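Local coordinates for protein gene activator AphA (Vibrio cholerae, PDB 1YG2) that activates virulence gene expression in Vibrio cholerae as a winged helix transcription factor of the PadR-like family, probably binding DNA as a dimer, at the interface of chains A and B. Coordinates in Å, arbitrary orientation; residue numbers count along the deposited sequence, not the author numbering. Chains: chain A/B, gene activator AphA.

Contact 1: the interface of chains A and B. Residues chain A 98-99, 102-103, 105-107, 111; chain B 9, 79, 82-83.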
ATOM      1  N   ALA A  98      11.262  -6.181  -3.025  1.00 29.51           N
ATOM      2  CA  ALA A  98      12.113  -6.168  -4.203  1.00 31.20           C
ATOM      3  C   ALA A  98      13.577  -5.926  -3.810  1.00 31.67           C
ATOM      4  O   ALA A  98      14.470  -6.582  -4.319  1.00 33.21           O
ATOM      5  CB  ALA A  98      11.637  -5.091  -5.169  1.00 32.85           C
ATOM      6  N   LYS A  99      13.817  -4.989  -2.898  1.00 34.10           N
ATOM      7  CA  LYS A  99      15.178  -4.708  -2.454  1.00 35.35           C
ATOM      8  C   LYS A  99      15.711  -5.899  -1.654  1.00 35.51           C
ATOM      9  O   LYS A  99      16.873  -6.275  -1.781  1.00 36.65           O
ATOM     10  CB  LYS A  99      15.211  -3.457  -1.569  1.00 38.67           C
ATOM     11  CG  LYS A  99      14.878  -2.141  -2.269  1.00 42.60           C
ATOM     12  CD  LYS A  99      15.996  -1.659  -3.163  1.00 44.81           C
ATOM     13  CE  LYS A  99      15.677  -0.281  -3.780  1.00 45.43           C
ATOM     14  NZ  LYS A  99      15.780   0.847  -2.806  1.00 45.47           N
ATOM     15  N   ALA A 102      17.228  -8.539  -3.666  1.00 38.66           N
ATOM     16  CA  ALA A 102      18.503  -8.172  -4.260  1.00 38.86           C
ATOM     17  C   ALA A 102      19.616  -8.304  -3.236  1.00 40.81           C
ATOM     18  O   ALA A 102      20.788  -8.152  -3.570  1.00 38.92           O
ATOM     19  CB  ALA A 102      18.445  -6.738  -4.797  1.00 38.56           C
ATOM     20  N   CYS A 103      19.262  -8.583  -1.986  1.00 42.89           N
ATOM     21  CA  CYS A 103      20.296  -8.730  -0.972  1.00 47.11           C
ATOM     22  C   CYS A 103      21.123  -9.988  -1.192  1.00 50.43           C
ATOM     23  O   CYS A 103      22.186 -10.146  -0.595  1.00 51.44           O
ATOM     24  CB  CYS A 103      19.692  -8.736   0.425  1.00 42.72           C
ATOM     25  SG  CYS A 103      19.245  -7.082   0.960  1.00 44.13           S
ATOM     26  N   VAL A 105      22.507 -10.642  -3.930  1.00 60.16           N
ATOM     27  CA  VAL A 105      23.582 -10.241  -4.830  1.00 61.60           C
ATOM     28  C   VAL A 105      24.164  -8.866  -4.516  1.00 62.65           C
ATOM     29  O   VAL A 105      25.110  -8.431  -5.164  1.00 64.34           O
ATOM     30  CB  VAL A 105      23.102 -10.236  -6.300  1.00 62.04           C
ATOM     31  CG1 VAL A 105      22.673 -11.633  -6.710  1.00 62.85           C
ATOM     32  CG2 VAL A 105      21.942  -9.260  -6.472  1.00 61.94           C
ATOM     33  N   GLN A 106      23.597  -8.181  -3.530  1.00 63.69           N
ATOM     34  CA  GLN A 106      24.072  -6.852  -3.153  1.00 64.91           C
ATOM     35  C   GLN A 106      24.502  -6.819  -1.693  1.00 65.97           C
ATOM     36  O   GLN A 106      24.110  -7.677  -0.901  1.00 65.65           O
ATOM     37  CB  GLN A 106      22.963  -5.814  -3.354  1.00 64.20           C
ATOM     38  CG  GLN A 106      22.413  -5.707  -4.767  1.00 65.65           C
ATOM     39  CD  GLN A 106      23.317  -4.924  -5.698  1.00 66.45           C
ATOM     40  OE1 GLN A 106      24.436  -5.335  -5.995  1.00 67.77           O
ATOM     41  NE2 GLN A 106      22.831  -3.784  -6.164  1.00 67.70           N
ATOM     42  N   SER A 107      25.312  -5.827  -1.339  1.00 68.11           N
ATOM     43  CA  SER A 107      25.758  -5.677   0.039  1.00 70.87           C
ATOM     44  C   SER A 107      24.509  -5.316   0.823  1.00 71.10           C
ATOM     45  O   SER A 107      23.909  -4.273   0.585  1.00 71.80           O
ATOM     46  CB  SER A 107      26.789  -4.549   0.146  1.00 72.15           C
ATOM     47  OG  SER A 107      26.256  -3.322  -0.326  1.00 74.32           O
ATOM     48  N   TYR A 111      20.772  -1.529   2.669  1.00 64.85           N
ATOM     49  CA  TYR A 111      19.379  -1.889   2.866  1.00 63.85           C
ATOM     50  C   TYR A 111      19.018  -2.000   4.342  1.00 64.08           C
ATOM     51  O   TYR A 111      18.050  -1.395   4.800  1.00 62.79           O
ATOM     52  CB  TYR A 111      19.063  -3.215   2.170  1.00 61.01           C
ATOM     53  CG  TYR A 111      17.592  -3.551   2.209  1.00 58.62           C
ATOM     54  CD1 TYR A 111      16.652  -2.683   1.659  1.00 57.65           C
ATOM     55  CD2 TYR A 111      17.133  -4.711   2.830  1.00 56.64           C
ATOM     56  CE1 TYR A 111      15.294  -2.957   1.725  1.00 57.85           C
ATOM     57  CE2 TYR A 111      15.776  -4.996   2.901  1.00 56.72           C
ATOM     58  CZ  TYR A 111      14.862  -4.115   2.347  1.00 56.33           C
ATOM     59  OH  TYR A 111      13.517  -4.383   2.409  1.00 55.13           O
TER
ATOM     60  N   THR B   9      17.688  -8.353 -10.814  1.00 35.64           N
ATOM     61  CA  THR B   9      18.016  -9.128  -9.618  1.00 35.12           C
ATOM     62  C   THR B   9      18.114 -10.607  -9.962  1.00 35.82           C
ATOM     63  O   THR B   9      19.039 -11.303  -9.546  1.00 37.01           O
ATOM     64  CB  THR B   9      16.941  -8.955  -8.536  1.00 36.86           C
ATOM     65  OG1 THR B   9      16.795  -7.563  -8.234  1.00 35.05           O
ATOM     66  CG2 THR B   9      17.327  -9.721  -7.271  1.00 37.12           C
ATOM     67  N   LEU B  79      21.478  -1.745 -11.078  1.00 33.27           N
ATOM     68  CA  LEU B  79      20.900  -2.491  -9.961  1.00 35.04           C
ATOM     69  C   LEU B  79      21.486  -1.938  -8.660  1.00 35.83           C
ATOM     70  O   LEU B  79      20.767  -1.716  -7.690  1.00 37.02           O
ATOM     71  CB  LEU B  79      21.213  -3.992 -10.090  1.00 31.23           C
ATOM     72  CG  LEU B  79      20.647  -4.934  -9.023  1.00 35.78           C
ATOM     73  CD1 LEU B  79      19.117  -4.917  -9.061  1.00 30.06           C
ATOM     74  CD2 LEU B  79      21.170  -6.345  -9.265  1.00 32.27           C
ATOM     75  N   TRP B  82      20.083   1.533  -7.892  1.00 40.31           N
ATOM     76  CA  TRP B  82      18.709   1.406  -7.433  1.00 41.39           C
ATOM     77  C   TRP B  82      18.724   1.032  -5.957  1.00 42.77           C
ATOM     78  O   TRP B  82      18.049   1.647  -5.131  1.00 41.22           O
ATOM     79  CB  TRP B  82      18.018   0.310  -8.235  1.00 40.00           C
ATOM     80  CG  TRP B  82      16.705  -0.147  -7.696  1.00 38.94           C
ATOM     81  CD1 TRP B  82      15.540   0.564  -7.654  1.00 38.49           C
ATOM     82  CD2 TRP B  82      16.403  -1.449  -7.188  1.00 35.46           C
ATOM     83  NE1 TRP B  82      14.521  -0.225  -7.159  1.00 38.10           N
ATOM     84  CE2 TRP B  82      15.025  -1.465  -6.868  1.00 37.89           C
ATOM     85  CE3 TRP B  82      17.159  -2.609  -6.984  1.00 37.22           C
ATOM     86  CZ2 TRP B  82      14.391  -2.596  -6.340  1.00 36.24           C
ATOM     87  CZ3 TRP B  82      16.528  -3.736  -6.460  1.00 38.87           C
ATOM     88  CH2 TRP B  82      15.153  -3.719  -6.148  1.00 37.61           C
ATOM     89  N   PHE B  83      19.523   0.019  -5.652  1.00 44.23           N
ATOM     90  CA  PHE B  83      19.667  -0.518  -4.310  1.00 47.78           C
ATOM     91  C   PHE B  83      20.106   0.508  -3.279  1.00 51.03           C
ATOM     92  O   PHE B  83      19.606   0.511  -2.159  1.00 52.70           O
ATOM     93  CB  PHE B  83      20.679  -1.663  -4.328  1.00 46.84           C
ATOM     94  CG  PHE B  83      20.649  -2.522  -3.100  1.00 45.83           C
ATOM     95  CD1 PHE B  83      19.723  -3.552  -2.986  1.00 44.52           C
ATOM     96  CD2 PHE B  83      21.533  -2.295  -2.055  1.00 43.90           C
ATOM     97  CE1 PHE B  83      19.683  -4.352  -1.853  1.00 44.38           C
ATOM     98  CE2 PHE B  83      21.500  -3.090  -0.914  1.00 46.13           C
ATOM     99  CZ  PHE B  83      20.567  -4.120  -0.813  1.00 44.78           C
TER
HETATM  100  O   HOH W   1      14.297  -7.627  -6.795  1.00 30.19           O

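Contact 2: the interface of chains A and B. Residues chain A 2, 6, 32-33, 82, 87; chain B 93-95, 98.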
ATOM      1  N   SER A   2     -10.652   9.893  -5.280  1.00 39.08           N
ATOM      2  CA  SER A   2      -9.388  10.677  -5.256  1.00 38.31           C
ATOM      3  C   SER A   2      -9.545  11.945  -4.413  1.00 35.95           C
ATOM      4  O   SER A   2     -10.529  12.101  -3.698  1.00 36.48           O
ATOM      5  CB  SER A   2      -8.970  11.021  -6.689  1.00 41.78           C
ATOM      6  OG  SER A   2     -10.081  11.457  -7.447  1.00 46.20           O
ATOM      7  N   VAL A   6     -12.519  13.219  -1.727  1.00 32.47           N
ATOM      8  CA  VAL A   6     -12.226  13.358  -0.311  1.00 32.72           C
ATOM      9  C   VAL A   6     -12.751  14.723   0.129  1.00 32.84           C
ATOM     10  O   VAL A   6     -13.304  14.862   1.214  1.00 34.04           O
ATOM     11  CB  VAL A   6     -10.713  13.253  -0.056  1.00 33.51           C
ATOM     12  CG1 VAL A   6     -10.392  13.620   1.399  1.00 35.79           C
ATOM     13  CG2 VAL A   6     -10.249  11.822  -0.371  1.00 29.25           C
ATOM     14  N   PHE A  32      -5.801   9.123   6.679  1.00 38.12           N
ATOM     15  CA  PHE A  32      -5.883   8.262   5.507  1.00 36.38           C
ATOM     16  C   PHE A  32      -5.598   8.943   4.176  1.00 37.27           C
ATOM     17  O   PHE A  32      -5.464   8.280   3.151  1.00 36.40           O
ATOM     18  CB  PHE A  32      -7.274   7.623   5.463  1.00 32.88           C
ATOM     19  CG  PHE A  32      -8.377   8.607   5.200  1.00 30.93           C
ATOM     20  CD1 PHE A  32      -8.767   8.901   3.897  1.00 32.90           C
ATOM     21  CD2 PHE A  32      -9.004   9.264   6.248  1.00 31.26           C
ATOM     22  CE1 PHE A  32      -9.769   9.843   3.639  1.00 29.97           C
ATOM     23  CE2 PHE A  32     -10.002  10.207   6.006  1.00 32.89           C
ATOM     24  CZ  PHE A  32     -10.385  10.496   4.696  1.00 31.41           C
ATOM     25  N   TRP A  33      -5.520  10.265   4.174  1.00 38.86           N
ATOM     26  CA  TRP A  33      -5.230  10.944   2.927  1.00 40.26           C
ATOM     27  C   TRP A  33      -4.303  12.131   3.152  1.00 41.14           C
ATOM     28  O   TRP A  33      -4.655  13.106   3.807  1.00 39.03           O
ATOM     29  CB  TRP A  33      -6.527  11.393   2.246  1.00 40.10           C
ATOM     30  CG  TRP A  33      -6.341  11.633   0.797  1.00 40.26           C
ATOM     31  CD1 TRP A  33      -5.790  12.734   0.210  1.00 43.38           C
ATOM     32  CD2 TRP A  33      -6.613  10.713  -0.256  1.00 42.22           C
ATOM     33  NE1 TRP A  33      -5.699  12.555  -1.148  1.00 42.94           N
ATOM     34  CE2 TRP A  33      -6.201  11.313  -1.463  1.00 43.99           C
ATOM     35  CE3 TRP A  33      -7.168   9.424  -0.301  1.00 43.35           C
ATOM     36  CZ2 TRP A  33      -6.323  10.681  -2.701  1.00 44.08           C
ATOM     37  CZ3 TRP A  33      -7.292   8.790  -1.533  1.00 44.59           C
ATOM     38  CH2 TRP A  33      -6.869   9.421  -2.716  1.00 45.14           C
ATOM     39  N   TRP A  82     -18.621   7.916  -7.652  1.00 40.31           N
ATOM     40  CA  TRP A  82     -17.338   7.456  -7.146  1.00 41.39           C
ATOM     41  C   TRP A  82     -17.585   6.329  -6.152  1.00 42.77           C
ATOM     42  O   TRP A  82     -16.980   5.259  -6.230  1.00 41.22           O
ATOM     43  CB  TRP A  82     -16.637   8.614  -6.446  1.00 40.00           C
ATOM     44  CG  TRP A  82     -15.453   8.242  -5.621  1.00 38.94           C
ATOM     45  CD1 TRP A  82     -14.249   7.779  -6.070  1.00 38.49           C
ATOM     46  CD2 TRP A  82     -15.332   8.373  -4.202  1.00 35.46           C
ATOM     47  NE1 TRP A  82     -13.376   7.624  -5.012  1.00 38.10           N
ATOM     48  CE2 TRP A  82     -14.017   7.983  -3.856  1.00 37.89           C
ATOM     49  CE3 TRP A  82     -16.203   8.793  -3.190  1.00 37.22           C
ATOM     50  CZ2 TRP A  82     -13.557   7.990  -2.533  1.00 36.24           C
ATOM     51  CZ3 TRP A  82     -15.744   8.801  -1.874  1.00 38.87           C
ATOM     52  CH2 TRP A  82     -14.428   8.405  -1.560  1.00 37.61           C
ATOM     53  N   THR A  87     -14.098  -0.544  -5.322  1.00 63.95           N
ATOM     54  CA  THR A  87     -12.777  -0.140  -4.885  1.00 63.80           C
ATOM     55  C   THR A  87     -12.032  -1.437  -4.598  1.00 63.07           C
ATOM     56  O   THR A  87     -12.527  -2.294  -3.865  1.00 63.70           O
ATOM     57  CB  THR A  87     -12.863   0.730  -3.617  1.00 64.35           C
ATOM     58  OG1 THR A  87     -11.586   0.763  -2.970  1.00 66.52           O
ATOM     59  CG2 THR A  87     -13.908   0.179  -2.663  1.00 66.53           C
TER
ATOM     60  N   ARG B  93      -2.871   7.356   1.033  1.00 48.66           N
ATOM     61  CA  ARG B  93      -4.060   7.860   0.365  1.00 47.20           C
ATOM     62  C   ARG B  93      -4.936   6.620   0.255  1.00 45.42           C
ATOM     63  O   ARG B  93      -5.079   6.041  -0.821  1.00 45.51           O
ATOM     64  CB  ARG B  93      -3.728   8.395  -1.036  1.00 50.49           C
ATOM     65  CG  ARG B  93      -2.842   9.651  -1.082  1.00 53.06           C
ATOM     66  CD  ARG B  93      -2.521  10.010  -2.535  1.00 57.60           C
ATOM     67  NE  ARG B  93      -1.364  10.892  -2.679  1.00 60.93           N
ATOM     68  CZ  ARG B  93      -1.346  12.162  -2.298  1.00 61.60           C
ATOM     69  NH1 ARG B  93      -2.426  12.696  -1.750  1.00 64.50           N
ATOM     70  NH2 ARG B  93      -0.254  12.895  -2.472  1.00 61.93           N
ATOM     71  N   ASP B  94      -5.517   6.212   1.377  1.00 41.78           N
ATOM     72  CA  ASP B  94      -6.337   5.013   1.401  1.00 39.43           C
ATOM     73  C   ASP B  94      -7.755   5.162   0.872  1.00 38.27           C
ATOM     74  O   ASP B  94      -8.608   5.818   1.477  1.00 36.72           O
ATOM     75  CB  ASP B  94      -6.382   4.440   2.814  1.00 40.86           C
ATOM     76  CG  ASP B  94      -7.069   3.100   2.861  1.00 39.90           C
ATOM     77  OD1 ASP B  94      -8.212   3.019   3.338  1.00 41.54           O
ATOM     78  OD2 ASP B  94      -6.461   2.117   2.403  1.00 44.22           O
ATOM     79  N   GLU B  95      -8.006   4.503  -0.253  1.00 37.55           N
ATOM     80  CA  GLU B  95      -9.307   4.548  -0.900  1.00 38.33           C
ATOM     81  C   GLU B  95     -10.416   3.953  -0.041  1.00 35.51           C
ATOM     82  O   GLU B  95     -11.541   4.446  -0.039  1.00 35.41           O
ATOM     83  CB  GLU B  95      -9.249   3.815  -2.240  1.00 42.24           C
ATOM     84  CG  GLU B  95     -10.416   4.141  -3.151  1.00 49.79           C
ATOM     85  CD  GLU B  95     -10.322   5.536  -3.748  1.00 51.80           C
ATOM     86  OE1 GLU B  95      -9.503   6.348  -3.263  1.00 53.86           O
ATOM     87  OE2 GLU B  95     -11.076   5.820  -4.702  1.00 54.08           O
ATOM     88  N   ALA B  98     -11.217   6.469   2.550  1.00 29.51           N
ATOM     89  CA  ALA B  98     -11.896   7.573   1.892  1.00 31.20           C
ATOM     90  C   ALA B  98     -13.375   7.236   1.656  1.00 31.67           C
ATOM     91  O   ALA B  98     -14.241   8.063   1.883  1.00 33.21           O
ATOM     92  CB  ALA B  98     -11.205   7.886   0.571  1.00 32.85           C
TER

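Contact 3: the interface of chains A and B. Residues chain A 95-96, 99, 111, 114, 118; chain B 87-89.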
ATOM      1  N   GLU A  95       8.311  -2.529  -2.993  1.00 37.55           N
ATOM      2  CA  GLU A  95       9.687  -2.088  -3.148  1.00 38.33           C
ATOM      3  C   GLU A  95      10.616  -2.662  -2.083  1.00 35.51           C
ATOM      4  O   GLU A  95      11.767  -2.985  -2.364  1.00 35.41           O
ATOM      5  CB  GLU A  95       9.752  -0.561  -3.114  1.00 42.24           C
ATOM      6  CG  GLU A  95      11.056  -0.005  -3.652  1.00 49.79           C
ATOM      7  CD  GLU A  95      11.160  -0.119  -5.165  1.00 51.80           C
ATOM      8  OE1 GLU A  95      10.353  -0.855  -5.774  1.00 53.86           O
ATOM      9  OE2 GLU A  95      12.058   0.529  -5.742  1.00 54.08           O
ATOM     10  N   PHE A  96      10.130  -2.785  -0.858  1.00 35.09           N
ATOM     11  CA  PHE A  96      10.965  -3.326   0.208  1.00 34.42           C
ATOM     12  C   PHE A  96      11.300  -4.779  -0.054  1.00 32.60           C
ATOM     13  O   PHE A  96      12.423  -5.225   0.186  1.00 32.87           O
ATOM     14  CB  PHE A  96      10.256  -3.203   1.554  1.00 39.62           C
ATOM     15  CG  PHE A  96      10.069  -1.790   1.997  1.00 44.62           C
ATOM     16  CD1 PHE A  96       8.806  -1.203   1.986  1.00 46.81           C
ATOM     17  CD2 PHE A  96      11.162  -1.038   2.408  1.00 45.40           C
ATOM     18  CE1 PHE A  96       8.635   0.117   2.373  1.00 48.48           C
ATOM     19  CE2 PHE A  96      11.009   0.285   2.797  1.00 48.89           C
ATOM     20  CZ  PHE A  96       9.741   0.865   2.782  1.00 49.35           C
ATOM     21  N   LYS A  99      13.817  -4.989  -2.898  1.00 34.10           N
ATOM     22  CA  LYS A  99      15.178  -4.708  -2.454  1.00 35.35           C
ATOM     23  C   LYS A  99      15.711  -5.899  -1.654  1.00 35.51           C
ATOM     24  O   LYS A  99      16.873  -6.275  -1.781  1.00 36.65           O
ATOM     25  CB  LYS A  99      15.211  -3.457  -1.569  1.00 38.67           C
ATOM     26  CG  LYS A  99      14.878  -2.141  -2.269  1.00 42.60           C
ATOM     27  CD  LYS A  99      15.996  -1.659  -3.163  1.00 44.81           C
ATOM     28  CE  LYS A  99      15.677  -0.281  -3.780  1.00 45.43           C
ATOM     29  NZ  LYS A  99      15.780   0.847  -2.806  1.00 45.47           N
ATOM     30  N   TYR A 111      20.772  -1.529   2.669  1.00 64.85           N
ATOM     31  CA  TYR A 111      19.379  -1.889   2.866  1.00 63.85           C
ATOM     32  C   TYR A 111      19.018  -2.000   4.342  1.00 64.08           C
ATOM     33  O   TYR A 111      18.050  -1.395   4.800  1.00 62.79           O
ATOM     34  CB  TYR A 111      19.063  -3.215   2.170  1.00 61.01           C
ATOM     35  CG  TYR A 111      17.592  -3.551   2.209  1.00 58.62           C
ATOM     36  CD1 TYR A 111      16.652  -2.683   1.659  1.00 57.65           C
ATOM     37  CD2 TYR A 111      17.133  -4.711   2.830  1.00 56.64           C
ATOM     38  CE1 TYR A 111      15.294  -2.957   1.725  1.00 57.85           C
ATOM     39  CE2 TYR A 111      15.776  -4.996   2.901  1.00 56.72           C
ATOM     40  CZ  TYR A 111      14.862  -4.115   2.347  1.00 56.33           C
ATOM     41  OH  TYR A 111      13.517  -4.383   2.409  1.00 55.13           O
ATOM     42  N   GLN A 114      18.602   1.303   5.896  1.00 66.53           N
ATOM     43  CA  GLN A 114      17.430   2.022   5.416  1.00 67.45           C
ATOM     44  C   GLN A 114      16.162   1.406   6.007  1.00 65.61           C
ATOM     45  O   GLN A 114      15.167   2.093   6.223  1.00 65.46           O
ATOM     46  CB  GLN A 114      17.377   1.982   3.886  1.00 70.41           C
ATOM     47  CG  GLN A 114      18.508   2.762   3.215  1.00 76.08           C
ATOM     48  CD  GLN A 114      18.535   2.599   1.701  1.00 78.61           C
ATOM     49  OE1 GLN A 114      17.545   2.858   1.012  1.00 79.65           O
ATOM     50  NE2 GLN A 114      19.681   2.174   1.175  1.00 80.67           N
ATOM     51  N   LEU A 118      13.484   3.196   8.755  1.00 66.00           N
ATOM     52  CA  LEU A 118      12.044   3.319   8.550  1.00 66.11           C
ATOM     53  C   LEU A 118      11.204   2.589   9.598  1.00 64.34           C
ATOM     54  O   LEU A 118      10.018   2.879   9.768  1.00 64.34           O
ATOM     55  CB  LEU A 118      11.657   2.837   7.145  1.00 67.30           C
ATOM     56  CG  LEU A 118      11.859   3.838   5.999  1.00 68.70           C
ATOM     57  CD1 LEU A 118      11.368   3.232   4.697  1.00 69.03           C
ATOM     58  CD2 LEU A 118      11.090   5.124   6.282  1.00 69.62           C
TER
ATOM     59  N   THR B  87      14.598   3.777   0.003  1.00 63.95           N
ATOM     60  CA  THR B  87      13.268   3.314  -0.336  1.00 63.80           C
ATOM     61  C   THR B  87      12.386   3.724   0.836  1.00 63.07           C
ATOM     62  O   THR B  87      12.703   3.434   1.990  1.00 63.70           O
ATOM     63  CB  THR B  87      13.252   1.784  -0.519  1.00 64.35           C
ATOM     64  OG1 THR B  87      11.906   1.305  -0.432  1.00 66.52           O
ATOM     65  CG2 THR B  87      14.108   1.112   0.539  1.00 66.53           C
ATOM     66  N   ALA B  88      11.295   4.424   0.553  1.00 62.20           N
ATOM     67  CA  ALA B  88      10.408   4.868   1.622  1.00 63.12           C
ATOM     68  C   ALA B  88       8.973   4.386   1.442  1.00 63.21           C
ATOM     69  O   ALA B  88       8.603   3.879   0.383  1.00 60.74           O
ATOM     70  CB  ALA B  88      10.439   6.390   1.721  1.00 62.72           C
ATOM     71  N   HIS B  89       8.175   4.549   2.493  1.00 64.22           N
ATOM     72  CA  HIS B  89       6.775   4.143   2.465  1.00 65.57           C
ATOM     73  C   HIS B  89       5.974   5.001   1.497  1.00 65.42           C
ATOM     74  O   HIS B  89       6.153   6.214   1.435  1.00 66.42           O
ATOM     75  CB  HIS B  89       6.166   4.255   3.864  1.00 67.52           C
ATOM     76  CG  HIS B  89       6.316   3.017   4.692  1.00 70.17           C
ATOM     77  ND1 HIS B  89       5.714   1.822   4.356  1.00 69.59           N
ATOM     78  CD2 HIS B  89       6.984   2.792   5.849  1.00 69.19           C
ATOM     79  CE1 HIS B  89       6.003   0.916   5.271  1.00 70.67           C
ATOM     80  NE2 HIS B  89       6.771   1.478   6.188  1.00 70.36           N
TER

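Contact 1: the interface of chains A and B
A:Lys99 lies over the indole of B:Trp82 and A:Gln106 over the ring of B:Phe83, in one part of the two-fold interface between two copies of this PadR-like winged helix regulator, probably its biological dimer. The lysine CD sits above the six-membered ring, and CE lies 3.5 Å from the centroid of the five-membered ring. The chain gets there by bending at chi2 (-74°) and again at chi4. A:Gln106 places CB 3.7 Å from the centroid of the B:Phe83 ring, while its amide plane is turned 68° from the phenyl.

The edges meet polar and apolar atoms. A:Ala98 O, a backbone carbonyl, lies in the plane of the B:Trp82 ring, 3.5 Å from CH2. The rim of B:Phe83 faces A:Cys103 SG and A:Lys99 O, and its CZ packs 3.5 Å from A:Tyr111 CB. A:Ala102 CB touches both rings, 3.9 Å from B:Phe83 CD1 and equally far from B:Trp82 CZ3. A:Ala102 CA is 3.6 Å from B:Thr9 CG2, a methyl.

Polar links are slight. The side-chain amine NZ of A:Lys99 makes a weak hydrogen bond of 3.3 Å to B:Trp82 O. A water bridges A:Ala98 O and the hydroxyl OG1 of B:Thr9.

In the fold, helix 73-84 and helix 3-13 of chain B come up against helix 95-101, the 3-10 helix 102-104, the loop 105-107 and the start of helix 108-136 of chain A.

Contact 2: the interface of chains A and B
A:Trp33 and B:Arg93 pair as an antiparallel beta bridge, and beside it B:Asp94 N donates a 2.7 Å hydrogen bond to A:Phe32 O, 151° at the hydrogen and nearly along the C=O axis. A:Phe32 and A:Trp33 belong to the PadR-like winged helix region, and the chain B residues lead into helix 95-101.

The indole of A:Trp33 lies between the two subunits. B:Arg93 passes over one face with CB 3.5 Å from the centroid of the six-membered ring and CG above the five-membered ring. The arginine chain runs extended from CG to NE (chi2 176°), crossing the indole at about a right angle. On the opposite face is the methyl CG2 of A:Val6, from the tryptophan's own chain.

B:Glu95 adds a polar side-chain contact. Its carboxylate oxygen OE2 accepts a 2.9 Å hydrogen bond from the indole NE1 of A:Trp82. The two planes stand at right angles; the N-H reaches the oxygen from above the carboxylate plane, and the oxygen sits slightly out of the indole plane. A bend at chi2 (73°) turns the carboxylate back toward that indole, and the glutamate's CG rests 3.6 Å from A:Thr87 OG1. This bond may favour the charged form of the acid.

B:Ala98 fits between two rings: its CA is 3.6 Å from A:Phe32 CE1, while CB touches CZ2 of A:Trp82.

Contact 3: the interface of chains A and B
B:Thr87 is pushed in against A:Phe96, A:Leu118 and their neighbours on chain A, and has more surface hidden than any other residue here. The site belongs to the two-fold interface of the winged helix regulator, probably that of its biological dimer. The threonine hydroxyl OG1 stands over one face of the A:Phe96 ring, toward the rim and 3.5 Å from CE2. OG1 is anti to the backbone N (chi1 162°), which leaves the methyl CG2 in the crowded position, directed toward A:Lys99 and A:Gln114. The lysine reaches the threonine tip to tip, NZ 3.5 Å from CB. From the backbone N of B:Thr87 a weak hydrogen bond of 3.2 Å runs to the amide oxygen OE1 of A:Gln114, bent to 131° at the hydrogen.

A:Phe96 also meets B:His89. The two rings pack edge to face, centroids 5.2 Å apart and planes 58° apart, and it is CE1 of the phenylalanine that stands above the imidazole, offset toward its rim. At its backbone, A:Phe96 O accepts a 2.6 Å hydrogen bond from the phenol OH of A:Tyr111, which approaches from above the carbonyl plane and ties helix 95-101 to helix 108-136.

A:Leu118 closes the long-helix side: its methyl CD1 packs 3.6 Å from B:Ala88 CA.

In the fold, the segment 87-89 follows helix 73-84 of chain B and runs along chain A between its short helix 95-101 and its long helix 108-136.

Contact 1 and contact 3 are near neighbours, their C-alpha centres about 11 Å apart, and they share A:Lys99 and A:Tyr111; chain B passes from helix 73-84 in the first to segment 87-89 in the second. Contact 2 lies about 32 Å from contact 1 and 23 Å from contact 3, with the chains' roles exchanged: A:Trp82 and A:Thr87 now face B:Glu95 and B:Ala98. Because the interface is two-fold symmetric, each contact has a twin, so each subunit's winged helix region rests on its partner's helix 95-101. That exchange may help set the spacing of the two DNA-binding regions.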